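Local coordinates for protein hydrolase, HD family (Bacillus thuringiensis serovar konkukian, PDB 3DJB) that probably acts as a metal-dependent hydrolase of the HD family, binding a magnesium ion within an all-helical domain, at residues 47-58 with 89-100. The protein carries 3 engineered substitutions. Residues are numbered along the deposited sequence; the frame is centred on the assembly and turned at random.
Sequences NRFIIEMAALLH and ESKHVLHIIANM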
loop_
_atom_site.group_PDB
_atom_site.type_symbol
_atom_site.label_atom_id
_atom_site.label_comp_id
_atom_site.label_asym_id
_atom_site.label_seq_id
_atom_site.Cartn_x
_atom_site.Cartn_y
_atom_site.Cartn_z
ATOM N N ASN A 47 17.913 5.704 -30.227
ATOM C CA ASN A 47 18.742 6.867 -29.904
ATOM C C ASN A 47 18.637 7.366 -28.468
ATOM O O ASN A 47 17.690 8.075 -28.131
ATOM C CB ASN A 47 18.399 8.037 -30.811
ATOM C CG ASN A 47 19.354 9.201 -30.626
ATOM O OD1 ASN A 47 19.987 9.339 -29.573
ATOM N ND2 ASN A 47 19.464 10.049 -31.651
ATOM N N ARG A 48 19.621 7.041 -27.636
ATOM C CA ARG A 48 19.608 7.471 -26.242
ATOM C C ARG A 48 19.181 8.924 -26.051
ATOM O O ARG A 48 18.072 9.182 -25.580
ATOM C CB ARG A 48 20.974 7.240 -25.608
ATOM C CG ARG A 48 21.179 5.801 -25.147
ATOM C CD ARG A 48 20.667 5.631 -23.724
ATOM N NE ARG A 48 21.214 6.681 -22.857
ATOM C CZ ARG A 48 22.163 6.504 -21.940
ATOM N NH1 ARG A 48 22.688 5.299 -21.739
ATOM N NH2 ARG A 48 22.598 7.545 -21.236
ATOM N N PHE A 49 20.032 9.875 -26.417
ATOM C CA PHE A 49 19.670 11.285 -26.254
ATOM C C PHE A 49 18.199 11.594 -26.501
ATOM O O PHE A 49 17.564 12.278 -25.705
ATOM C CB PHE A 49 20.469 12.154 -27.193
ATOM C CG PHE A 49 20.217 13.610 -27.014
ATOM C CD1 PHE A 49 19.742 14.380 -28.070
ATOM C CD2 PHE A 49 20.564 14.241 -25.819
ATOM C CE1 PHE A 49 19.629 15.772 -27.946
ATOM C CE2 PHE A 49 20.457 15.632 -25.685
ATOM C CZ PHE A 49 19.990 16.404 -26.754
ATOM N N ILE A 50 17.660 11.119 -27.617
ATOM C CA ILE A 50 16.262 11.387 -27.892
ATOM C C ILE A 50 15.449 10.743 -26.789
ATOM O O ILE A 50 14.682 11.421 -26.117
ATOM C CB ILE A 50 15.807 10.854 -29.290
ATOM C CG1 ILE A 50 16.237 11.834 -30.387
ATOM C CG2 ILE A 50 14.297 10.748 -29.346
ATOM C CD1 ILE A 50 15.962 11.345 -31.782
ATOM N N ILE A 51 15.634 9.444 -26.582
ATOM C CA ILE A 51 14.887 8.738 -25.547
ATOM C C ILE A 51 14.914 9.521 -24.229
ATOM O O ILE A 51 13.856 9.794 -23.649
ATOM C CB ILE A 51 15.444 7.320 -25.322
ATOM C CG1 ILE A 51 15.200 6.475 -26.565
ATOM C CG2 ILE A 51 14.761 6.672 -24.139
ATOM C CD1 ILE A 51 15.806 5.088 -26.505
ATOM N N GLU A 52 16.110 9.900 -23.772
ATOM C CA GLU A 52 16.249 10.647 -22.527
ATOM C C GLU A 52 15.545 11.993 -22.560
ATOM O O GLU A 52 14.713 12.289 -21.705
ATOM C CB GLU A 52 17.714 10.879 -22.199
ATOM C CG GLU A 52 18.472 9.638 -21.915
ATOM C CD GLU A 52 19.827 9.937 -21.331
ATOM O OE1 GLU A 52 19.885 10.536 -20.236
ATOM O OE2 GLU A 52 20.842 9.579 -21.963
HETATM N N MSE A 53 15.891 12.818 -23.538
HETATM C CA MSE A 53 15.262 14.126 -23.642
HETATM C C MSE A 53 13.744 13.995 -23.663
HETATM O O MSE A 53 13.027 14.846 -23.120
HETATM C CB MSE A 53 15.715 14.851 -24.906
HETATM C CG MSE A 53 17.115 15.386 -24.819
HETATM SE SE MSE A 53 17.301 16.582 -23.315
HETATM C CE MSE A 53 16.510 18.169 -24.091
ATOM N N ALA A 54 13.251 12.928 -24.283
ATOM C CA ALA A 54 11.814 12.739 -24.364
ATOM C C ALA A 54 11.233 12.362 -23.012
ATOM O O ALA A 54 10.380 13.081 -22.480
ATOM C CB ALA A 54 11.475 11.688 -25.403
ATOM N N ALA A 55 11.701 11.257 -22.441
ATOM C CA ALA A 55 11.202 10.793 -21.150
ATOM C C ALA A 55 11.233 11.893 -20.103
ATOM O O ALA A 55 10.387 11.940 -19.225
ATOM C CB ALA A 55 12.032 9.626 -20.681
ATOM N N LEU A 56 12.216 12.779 -20.219
ATOM C CA LEU A 56 12.410 13.878 -19.290
ATOM C C LEU A 56 11.476 15.065 -19.469
ATOM O O LEU A 56 11.413 15.923 -18.592
ATOM C CB LEU A 56 13.844 14.384 -19.401
ATOM C CG LEU A 56 14.875 14.038 -18.321
ATOM C CD1 LEU A 56 16.055 13.279 -18.928
ATOM C CD2 LEU A 56 15.360 15.337 -17.680
ATOM N N LEU A 57 10.748 15.132 -20.583
ATOM C CA LEU A 57 9.864 16.275 -20.810
ATOM C C LEU A 57 8.407 15.935 -21.162
ATOM O O LEU A 57 7.609 16.849 -21.432
ATOM C CB LEU A 57 10.478 17.188 -21.890
ATOM C CG LEU A 57 11.818 17.901 -21.597
ATOM C CD1 LEU A 57 12.386 18.504 -22.871
ATOM C CD2 LEU A 57 11.619 18.984 -20.551
ATOM N N HIS A 58 8.060 14.642 -21.150
ATOM C CA HIS A 58 6.690 14.192 -21.464
ATOM C C HIS A 58 5.691 14.755 -20.468
ATOM O O HIS A 58 4.528 15.008 -20.786
ATOM C CB HIS A 58 6.600 12.638 -21.482
ATOM C CG HIS A 58 6.733 11.974 -20.135
ATOM N ND1 HIS A 58 7.803 12.186 -19.286
ATOM C CD2 HIS A 58 5.957 11.043 -19.522
ATOM C CE1 HIS A 58 7.681 11.419 -18.215
ATOM N NE2 HIS A 58 6.570 10.715 -18.333
ATOM N N GLU A 89 16.362 16.239 -35.038
ATOM C CA GLU A 89 16.183 15.427 -33.841
ATOM C C GLU A 89 15.020 15.929 -33.002
ATOM O O GLU A 89 14.193 15.150 -32.531
ATOM C CB GLU A 89 17.466 15.428 -33.010
ATOM C CG GLU A 89 18.498 14.442 -33.513
ATOM C CD GLU A 89 19.713 14.330 -32.612
ATOM O OE1 GLU A 89 20.543 13.427 -32.859
ATOM O OE2 GLU A 89 19.850 15.142 -31.668
ATOM N N SER A 90 14.972 17.244 -32.828
ATOM C CA SER A 90 13.931 17.892 -32.052
ATOM C C SER A 90 12.554 17.479 -32.543
ATOM O O SER A 90 11.663 17.169 -31.761
ATOM C CB SER A 90 14.091 19.405 -32.160
ATOM O OG SER A 90 13.178 20.061 -31.311
ATOM N N LYS A 91 12.389 17.477 -33.855
ATOM C CA LYS A 91 11.120 17.093 -34.450
ATOM C C LYS A 91 10.703 15.702 -33.948
ATOM O O LYS A 91 9.511 15.380 -33.910
ATOM C CB LYS A 91 11.246 17.095 -35.984
ATOM C CG LYS A 91 9.932 16.980 -36.764
ATOM C CD LYS A 91 9.080 18.251 -36.676
ATOM C CE LYS A 91 7.970 18.208 -37.705
ATOM N NZ LYS A 91 8.556 17.945 -39.053
ATOM N N HIS A 92 11.684 14.892 -33.550
ATOM C CA HIS A 92 11.440 13.522 -33.066
ATOM C C HIS A 92 11.268 13.487 -31.565
ATOM O O HIS A 92 10.509 12.673 -31.035
ATOM C CB HIS A 92 12.620 12.617 -33.427
ATOM C CG HIS A 92 12.383 11.161 -33.156
ATOM N ND1 HIS A 92 13.402 10.230 -33.175
ATOM C CD2 HIS A 92 11.245 10.472 -32.916
ATOM C CE1 HIS A 92 12.898 9.028 -32.959
ATOM N NE2 HIS A 92 11.593 9.144 -32.801
ATOM N N VAL A 93 12.000 14.361 -30.885
ATOM C CA VAL A 93 11.931 14.433 -29.441
ATOM C C VAL A 93 10.561 14.939 -29.053
ATOM O O VAL A 93 9.763 14.201 -28.490
ATOM C CB VAL A 93 13.009 15.376 -28.864
ATOM C CG1 VAL A 93 12.752 15.601 -27.383
ATOM C CG2 VAL A 93 14.402 14.784 -29.075
ATOM N N LEU A 94 10.261 16.187 -29.379
ATOM C CA LEU A 94 8.959 16.708 -29.006
ATOM C C LEU A 94 7.839 16.005 -29.750
ATOM O O LEU A 94 6.678 16.381 -29.640
ATOM C CB LEU A 94 8.875 18.217 -29.238
ATOM C CG LEU A 94 8.482 18.704 -30.618
ATOM C CD1 LEU A 94 7.356 19.700 -30.450
ATOM C CD2 LEU A 94 9.673 19.315 -31.334
ATOM N N HIS A 95 8.179 14.976 -30.508
ATOM C CA HIS A 95 7.154 14.261 -31.241
ATOM C C HIS A 95 6.481 13.290 -30.288
ATOM O O HIS A 95 5.340 13.511 -29.882
ATOM C CB HIS A 95 7.779 13.523 -32.419
ATOM C CG HIS A 95 6.808 12.711 -33.217
ATOM N ND1 HIS A 95 5.717 13.260 -33.856
ATOM C CD2 HIS A 95 6.790 11.389 -33.512
ATOM C CE1 HIS A 95 5.070 12.313 -34.512
ATOM N NE2 HIS A 95 5.702 11.169 -34.319
ATOM N N ILE A 96 7.192 12.232 -29.907
ATOM C CA ILE A 96 6.638 11.229 -28.993
ATOM C C ILE A 96 6.055 11.852 -27.720
ATOM O O ILE A 96 5.144 11.295 -27.094
ATOM C CB ILE A 96 7.706 10.137 -28.660
ATOM C CG1 ILE A 96 9.045 10.767 -28.299
ATOM C CG2 ILE A 96 7.907 9.231 -29.874
ATOM C CD1 ILE A 96 10.174 9.755 -28.175
ATOM N N ILE A 97 6.573 13.030 -27.374
ATOM C CA ILE A 97 6.132 13.801 -26.209
ATOM C C ILE A 97 4.654 14.139 -26.398
ATOM O O ILE A 97 4.002 14.680 -25.501
ATOM C CB ILE A 97 6.923 15.123 -26.099
ATOM C CG1 ILE A 97 7.293 15.410 -24.658
ATOM C CG2 ILE A 97 6.087 16.280 -26.626
ATOM C CD1 ILE A 97 8.220 16.589 -24.528
ATOM N N ALA A 98 4.140 13.840 -27.586
ATOM C CA ALA A 98 2.742 14.089 -27.879
ATOM C C ALA A 98 1.984 12.836 -27.506
ATOM O O ALA A 98 0.972 12.906 -26.822
ATOM C CB ALA A 98 2.555 14.401 -29.345
ATOM N N ASN A 99 2.496 11.687 -27.940
ATOM C CA ASN A 99 1.852 10.414 -27.642
ATOM C C ASN A 99 2.189 9.923 -26.242
ATOM O O ASN A 99 2.362 8.724 -26.016
ATOM C CB ASN A 99 2.241 9.353 -28.678
ATOM C CG ASN A 99 1.747 9.694 -30.079
ATOM O OD1 ASN A 99 2.098 10.739 -30.637
ATOM N ND2 ASN A 99 0.930 8.811 -30.653
HETATM N N MSE A 100 2.273 10.863 -25.306
HETATM C CA MSE A 100 2.577 10.547 -23.911
HETATM C C MSE A 100 1.440 11.015 -22.998
HETATM O O MSE A 100 1.655 11.314 -21.820
HETATM C CB MSE A 100 3.896 11.220 -23.498
HETATM C CG MSE A 100 5.146 10.596 -24.125
HETATM SE SE MSE A 100 5.782 8.977 -23.245
HETATM C CE MSE A 100 4.472 7.693 -23.919
#
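Ile-50 is the main bump of this contact, a knob set into the hole formed by Glu-89, His-92, Val-93 and Ile-96 of helix 89-96. A branched residue suits the place: with CG1 beside the backbone N (chi1 -80°) and CG2 anti to it, CG2 lies over one face of the His-92 ring in a CH-pi contact, while CG1 meets Val-93 CG2 at 3.7 Å. His-92 NE2 is hydrogen-bonded to Ser-112. Val-93 is itself forked, and its CG1 rests on Met-53 CB at 3.9 Å. One turn on, Ala-54, a mere methyl, is consistent with close approach; the axes of segments 48-55 and 89-96 come within 8.6 Å, inclined at 41°. CD1 of Ile-96 lies 3.6 Å from Ala-54 CB. The aliphatic arm of Ile-97 suits a place between Leu-57 and the His-58 backbone, its CD1 3.5 Å from Leu-57 CB. Beyond it, CG of selenomethionine Met-100 touches His-58 CB at 3.6 Å, the selenium oblique to the imidazole. His-58 is a magnesium ligand with His-29, Asp-59 and Asp-122; partly exposed Asn-47 and Glu-89 mark the other end. Around the pair, helix 3-17 packs on Met-53 and Leu-57, helix 73-82 on Met-53 and Ile-97, and helix 113-123 on Ile-51, His-92 and Met-100.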